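PDB 6YXQ: activating signal cointegrator 1 complex subunit 2, which binds polyubiquitin chains and recruits ASCC3 and ALKBH3 to sites of DNA damage, besides helping to rescue stalled ribosomes. Local coordinates for residues Ile165-Ser177 and Thr256-Pro268. Residues are numbered along the deposited sequence; the frame is centred on the assembly and turned at random.
Sequences ILDLCVLFGKGNS and TCTTLWAFLDIFP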
loop_
_atom_site.group_PDB
_atom_site.type_symbol
_atom_site.label_atom_id
_atom_site.label_comp_id
_atom_site.label_asym_id
_atom_site.label_seq_id
_atom_site.Cartn_x
_atom_site.Cartn_y
_atom_site.Cartn_z
ATOM N N ILE B 165 3.553 -0.505 8.512
ATOM C CA ILE B 165 2.560 0.422 9.047
ATOM C C ILE B 165 2.750 1.812 8.449
ATOM O O ILE B 165 1.781 2.473 8.039
ATOM C CB ILE B 165 2.632 0.446 10.582
ATOM C CG1 ILE B 165 2.077 -0.861 11.151
ATOM C CG2 ILE B 165 1.872 1.644 11.124
ATOM C CD1 ILE B 165 2.379 -1.062 12.615
ATOM N N LEU B 166 4.000 2.276 8.393
ATOM C CA LEU B 166 4.291 3.565 7.776
ATOM C C LEU B 166 3.842 3.583 6.321
ATOM O O LEU B 166 3.205 4.545 5.864
ATOM C CB LEU B 166 5.787 3.866 7.886
ATOM C CG LEU B 166 6.273 4.669 9.098
ATOM C CD1 LEU B 166 5.772 4.076 10.404
ATOM C CD2 LEU B 166 7.785 4.738 9.097
ATOM N N ASP B 167 4.174 2.524 5.580
ATOM C CA ASP B 167 3.716 2.397 4.203
ATOM C C ASP B 167 2.198 2.457 4.133
ATOM O O ASP B 167 1.633 3.170 3.298
ATOM C CB ASP B 167 4.228 1.090 3.593
ATOM C CG ASP B 167 5.720 1.111 3.336
ATOM O OD1 ASP B 167 6.240 2.180 2.938
ATOM O OD2 ASP B 167 6.369 0.057 3.525
ATOM N N LEU B 168 1.520 1.711 5.009
ATOM C CA LEU B 168 0.064 1.675 4.988
ATOM C C LEU B 168 -0.511 3.070 5.135
ATOM O O LEU B 168 -1.435 3.450 4.407
ATOM C CB LEU B 168 -0.463 0.774 6.104
ATOM C CG LEU B 168 -0.507 -0.715 5.794
ATOM C CD1 LEU B 168 -0.859 -1.497 7.052
ATOM C CD2 LEU B 168 -1.502 -0.969 4.677
ATOM N N CYS B 169 0.028 3.851 6.076
ATOM C CA CYS B 169 -0.487 5.200 6.317
ATOM C C CYS B 169 -0.248 6.116 5.136
ATOM O O CYS B 169 -1.182 6.788 4.675
ATOM C CB CYS B 169 0.124 5.816 7.577
ATOM S SG CYS B 169 -0.201 4.910 9.086
ATOM N N VAL B 170 0.996 6.181 4.648
ATOM C CA VAL B 170 1.239 7.110 3.547
ATOM C C VAL B 170 0.453 6.691 2.312
ATOM O O VAL B 170 0.100 7.533 1.474
ATOM C CB VAL B 170 2.736 7.233 3.238
ATOM C CG1 VAL B 170 3.299 5.929 2.726
ATOM C CG2 VAL B 170 2.989 8.338 2.228
ATOM N N LEU B 171 0.129 5.399 2.189
ATOM C CA LEU B 171 -0.567 4.930 0.998
ATOM C C LEU B 171 -2.078 5.130 1.087
ATOM O O LEU B 171 -2.705 5.516 0.095
ATOM C CB LEU B 171 -0.245 3.455 0.749
ATOM C CG LEU B 171 1.153 3.145 0.195
ATOM C CD1 LEU B 171 1.374 1.639 0.148
ATOM C CD2 LEU B 171 1.414 3.772 -1.169
ATOM N N PHE B 172 -2.690 4.887 2.251
ATOM C CA PHE B 172 -4.149 4.888 2.351
ATOM C C PHE B 172 -4.687 5.936 3.320
ATOM O O PHE B 172 -5.862 5.869 3.694
ATOM C CB PHE B 172 -4.677 3.508 2.768
ATOM C CG PHE B 172 -4.128 2.360 1.965
ATOM C CD1 PHE B 172 -4.724 1.980 0.774
ATOM C CD2 PHE B 172 -3.033 1.642 2.415
ATOM C CE1 PHE B 172 -4.224 0.919 0.037
ATOM C CE2 PHE B 172 -2.530 0.579 1.684
ATOM C CZ PHE B 172 -3.127 0.218 0.495
ATOM N N GLY B 173 -3.880 6.910 3.733
ATOM C CA GLY B 173 -4.316 7.754 4.822
ATOM C C GLY B 173 -5.086 8.986 4.414
ATOM O O GLY B 173 -5.874 9.511 5.206
ATOM N N LYS B 174 -4.865 9.473 3.192
ATOM C CA LYS B 174 -5.576 10.667 2.751
ATOM C C LYS B 174 -7.070 10.402 2.642
ATOM O O LYS B 174 -7.888 11.156 3.184
ATOM C CB LYS B 174 -5.017 11.161 1.418
ATOM C CG LYS B 174 -5.252 12.649 1.198
ATOM C CD LYS B 174 -5.395 12.997 -0.274
ATOM C CE LYS B 174 -5.396 14.506 -0.484
ATOM N NZ LYS B 174 -4.066 15.109 -0.164
ATOM N N GLY B 175 -7.446 9.323 1.967
ATOM C CA GLY B 175 -8.847 9.032 1.765
ATOM C C GLY B 175 -9.497 8.264 2.897
ATOM O O GLY B 175 -10.514 8.700 3.448
ATOM N N ASN B 176 -8.917 7.125 3.260
ATOM C CA ASN B 176 -9.514 6.204 4.228
ATOM C C ASN B 176 -8.949 6.390 5.631
ATOM O O ASN B 176 -8.587 5.413 6.288
ATOM C CB ASN B 176 -9.315 4.769 3.772
ATOM C CG ASN B 176 -9.488 4.601 2.294
ATOM O OD1 ASN B 176 -10.597 4.383 1.811
ATOM N ND2 ASN B 176 -8.391 4.706 1.556
ATOM N N SER B 177 -8.880 7.634 6.125
ATOM C CA SER B 177 -8.243 7.882 7.414
ATOM C C SER B 177 -9.014 7.233 8.565
ATOM O O SER B 177 -8.441 6.394 9.273
ATOM C CB SER B 177 -8.061 9.381 7.645
ATOM O OG SER B 177 -7.821 9.661 9.012
ATOM N N THR B 256 10.616 10.678 3.003
ATOM C CA THR B 256 10.785 10.431 4.431
ATOM C C THR B 256 9.853 11.307 5.259
ATOM O O THR B 256 9.175 10.822 6.178
ATOM C CB THR B 256 12.243 10.675 4.820
ATOM O OG1 THR B 256 13.102 9.903 3.971
ATOM C CG2 THR B 256 12.477 10.293 6.265
ATOM N N CYS B 257 9.809 12.608 4.947
ATOM C CA CYS B 257 8.950 13.526 5.692
ATOM C C CYS B 257 7.480 13.220 5.473
ATOM O O CYS B 257 6.694 13.242 6.428
ATOM C CB CYS B 257 9.234 14.979 5.316
ATOM S SG CYS B 257 10.921 15.543 5.576
ATOM N N THR B 258 7.084 12.943 4.229
ATOM C CA THR B 258 5.692 12.606 3.968
ATOM C C THR B 258 5.282 11.339 4.707
ATOM O O THR B 258 4.200 11.288 5.304
ATOM C CB THR B 258 5.474 12.458 2.465
ATOM O OG1 THR B 258 5.919 13.644 1.803
ATOM C CG2 THR B 258 4.017 12.237 2.152
ATOM N N THR B 259 6.141 10.312 4.703
ATOM C CA THR B 259 5.799 9.059 5.370
ATOM C C THR B 259 5.685 9.244 6.878
ATOM O O THR B 259 4.712 8.794 7.496
ATOM C CB THR B 259 6.837 7.990 5.043
ATOM O OG1 THR B 259 7.010 7.915 3.625
ATOM C CG2 THR B 259 6.378 6.643 5.565
ATOM N N LEU B 260 6.677 9.899 7.493
ATOM C CA LEU B 260 6.607 10.157 8.927
ATOM C C LEU B 260 5.370 10.976 9.285
ATOM O O LEU B 260 4.653 10.655 10.247
ATOM C CB LEU B 260 7.876 10.872 9.382
ATOM C CG LEU B 260 9.123 9.997 9.431
ATOM C CD1 LEU B 260 10.300 10.770 10.008
ATOM C CD2 LEU B 260 8.827 8.764 10.251
ATOM N N TRP B 261 5.093 12.031 8.516
ATOM C CA TRP B 261 3.949 12.871 8.827
ATOM C C TRP B 261 2.642 12.106 8.673
ATOM O O TRP B 261 1.744 12.241 9.509
ATOM C CB TRP B 261 3.947 14.114 7.940
ATOM C CG TRP B 261 2.639 14.808 7.989
ATOM C CD1 TRP B 261 2.229 15.724 8.918
ATOM C CD2 TRP B 261 1.540 14.619 7.097
ATOM N NE1 TRP B 261 0.944 16.128 8.647
ATOM C CE2 TRP B 261 0.499 15.464 7.533
ATOM C CE3 TRP B 261 1.337 13.822 5.969
ATOM C CZ2 TRP B 261 -0.728 15.536 6.874
ATOM C CZ3 TRP B 261 0.120 13.896 5.317
ATOM C CH2 TRP B 261 -0.896 14.747 5.772
ATOM N N ALA B 262 2.505 11.313 7.607
ATOM C CA ALA B 262 1.284 10.536 7.425
ATOM C C ALA B 262 1.102 9.541 8.558
ATOM O O ALA B 262 -0.015 9.346 9.055
ATOM C CB ALA B 262 1.311 9.816 6.079
ATOM N N PHE B 263 2.192 8.908 8.989
ATOM C CA PHE B 263 2.087 7.974 10.100
ATOM C C PHE B 263 1.586 8.671 11.352
ATOM O O PHE B 263 0.714 8.148 12.051
ATOM C CB PHE B 263 3.432 7.306 10.369
ATOM C CG PHE B 263 3.435 6.455 11.598
ATOM C CD1 PHE B 263 2.483 5.463 11.766
ATOM C CD2 PHE B 263 4.376 6.654 12.595
ATOM C CE1 PHE B 263 2.478 4.675 12.898
ATOM C CE2 PHE B 263 4.379 5.872 13.732
ATOM C CZ PHE B 263 3.426 4.880 13.885
ATOM N N LEU B 264 2.119 9.857 11.652
ATOM C CA LEU B 264 1.684 10.544 12.865
ATOM C C LEU B 264 0.303 11.160 12.712
ATOM O O LEU B 264 -0.369 11.404 13.721
ATOM C CB LEU B 264 2.698 11.614 13.268
ATOM C CG LEU B 264 4.014 11.023 13.780
ATOM C CD1 LEU B 264 4.994 12.127 14.121
ATOM C CD2 LEU B 264 3.785 10.107 14.979
ATOM N N ASP B 265 -0.126 11.416 11.476
ATOM C CA ASP B 265 -1.483 11.896 11.236
ATOM C C ASP B 265 -2.493 10.788 11.487
ATOM O O ASP B 265 -3.579 11.036 12.023
ATOM C CB ASP B 265 -1.598 12.432 9.806
ATOM C CG ASP B 265 -3.018 12.846 9.435
ATOM O OD1 ASP B 265 -3.544 13.812 10.033
ATOM O OD2 ASP B 265 -3.598 12.215 8.523
ATOM N N ILE B 266 -2.142 9.552 11.129
ATOM C CA ILE B 266 -3.039 8.434 11.402
ATOM C C ILE B 266 -2.994 8.042 12.873
ATOM O O ILE B 266 -4.038 7.799 13.489
ATOM C CB ILE B 266 -2.711 7.238 10.494
ATOM C CG1 ILE B 266 -2.963 7.608 9.031
ATOM C CG2 ILE B 266 -3.549 6.031 10.894
ATOM C CD1 ILE B 266 -4.424 7.865 8.718
ATOM N N PHE B 267 -1.798 7.984 13.464
ATOM C CA PHE B 267 -1.586 7.411 14.796
ATOM C C PHE B 267 -0.758 8.351 15.663
ATOM O O PHE B 267 0.420 8.084 15.936
ATOM C CB PHE B 267 -0.894 6.052 14.682
ATOM C CG PHE B 267 -0.842 5.289 15.964
ATOM C CD1 PHE B 267 -2.014 4.894 16.598
ATOM C CD2 PHE B 267 0.375 4.952 16.534
ATOM C CE1 PHE B 267 -1.975 4.176 17.787
ATOM C CE2 PHE B 267 0.422 4.235 17.722
ATOM C CZ PHE B 267 -0.755 3.847 18.349
ATOM N N PRO B 268 -1.350 9.450 16.143
ATOM C CA PRO B 268 -0.581 10.410 16.952
ATOM C C PRO B 268 -0.124 9.884 18.307
ATOM O O PRO B 268 0.729 10.527 18.929
ATOM C CB PRO B 268 -1.556 11.577 17.128
ATOM C CG PRO B 268 -2.901 10.964 16.966
ATOM C CD PRO B 268 -2.734 9.900 15.928
#
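The ring of Phe-263 takes the methyl CD1 of Leu-166 on one face, 3.7 Å from the ring centroid and 17° off the normal, a CH-pi contact displaced toward CG. At the ring edge, in plane, sits the sulfur of Cys-169, with SG 3.8 Å from Phe-263 CD1. Ile-165 CG2 approaches obliquely, 3.6 Å from Phe-263 CE1, raised from the ring plane on the side where Leu-166 CD1 lies. The ring reaches these three because its CG stands anti to the backbone N (chi1 173°). Phe-274 of helix 271-275 also touches it.

Farther along, Cys-169 SG is shared: it packs against Ile-266 CB at 3.7 Å as well as against the ring. Beside it the helices come closest, consistent with the small side chain of Ala-262, whose CB rests 3.7 Å from Val-170 CA. Leu-166 runs roughly at a right angle to Thr-259, whose methyl CG2 meets Leu-166 CB at 3.7 Å; the hydroxyl of Thr-259 is bonded to the carbonyl of Asp-255 in its own helix, and the methyl is what faces the partner. At the far end Ile-266 CD1 reaches Gly-173 CA, 3.9 Å away, and Ser-177.

The two helical segments, 165-172 and 256-266, cross almost perpendicularly, at 88° with axes 7.9 Å apart, inside the largely helical ASCC3-binding part of ASCC2. No hydrogen bond spans them, so shape and dispersion hold this buried joint; the sulfur, in the ring plane, faces the weakly positive C-H rim and probably adds a small electrostatic term. Polar ends are satisfied to the side: Thr-258 by His-318, and Asp-167 by Arg-104. Asp-167 also pairs with Arg-15 of the ASCC3 chain; the helix that packs on Phe-263 with its apolar side thus presents a charge to the partner subunit.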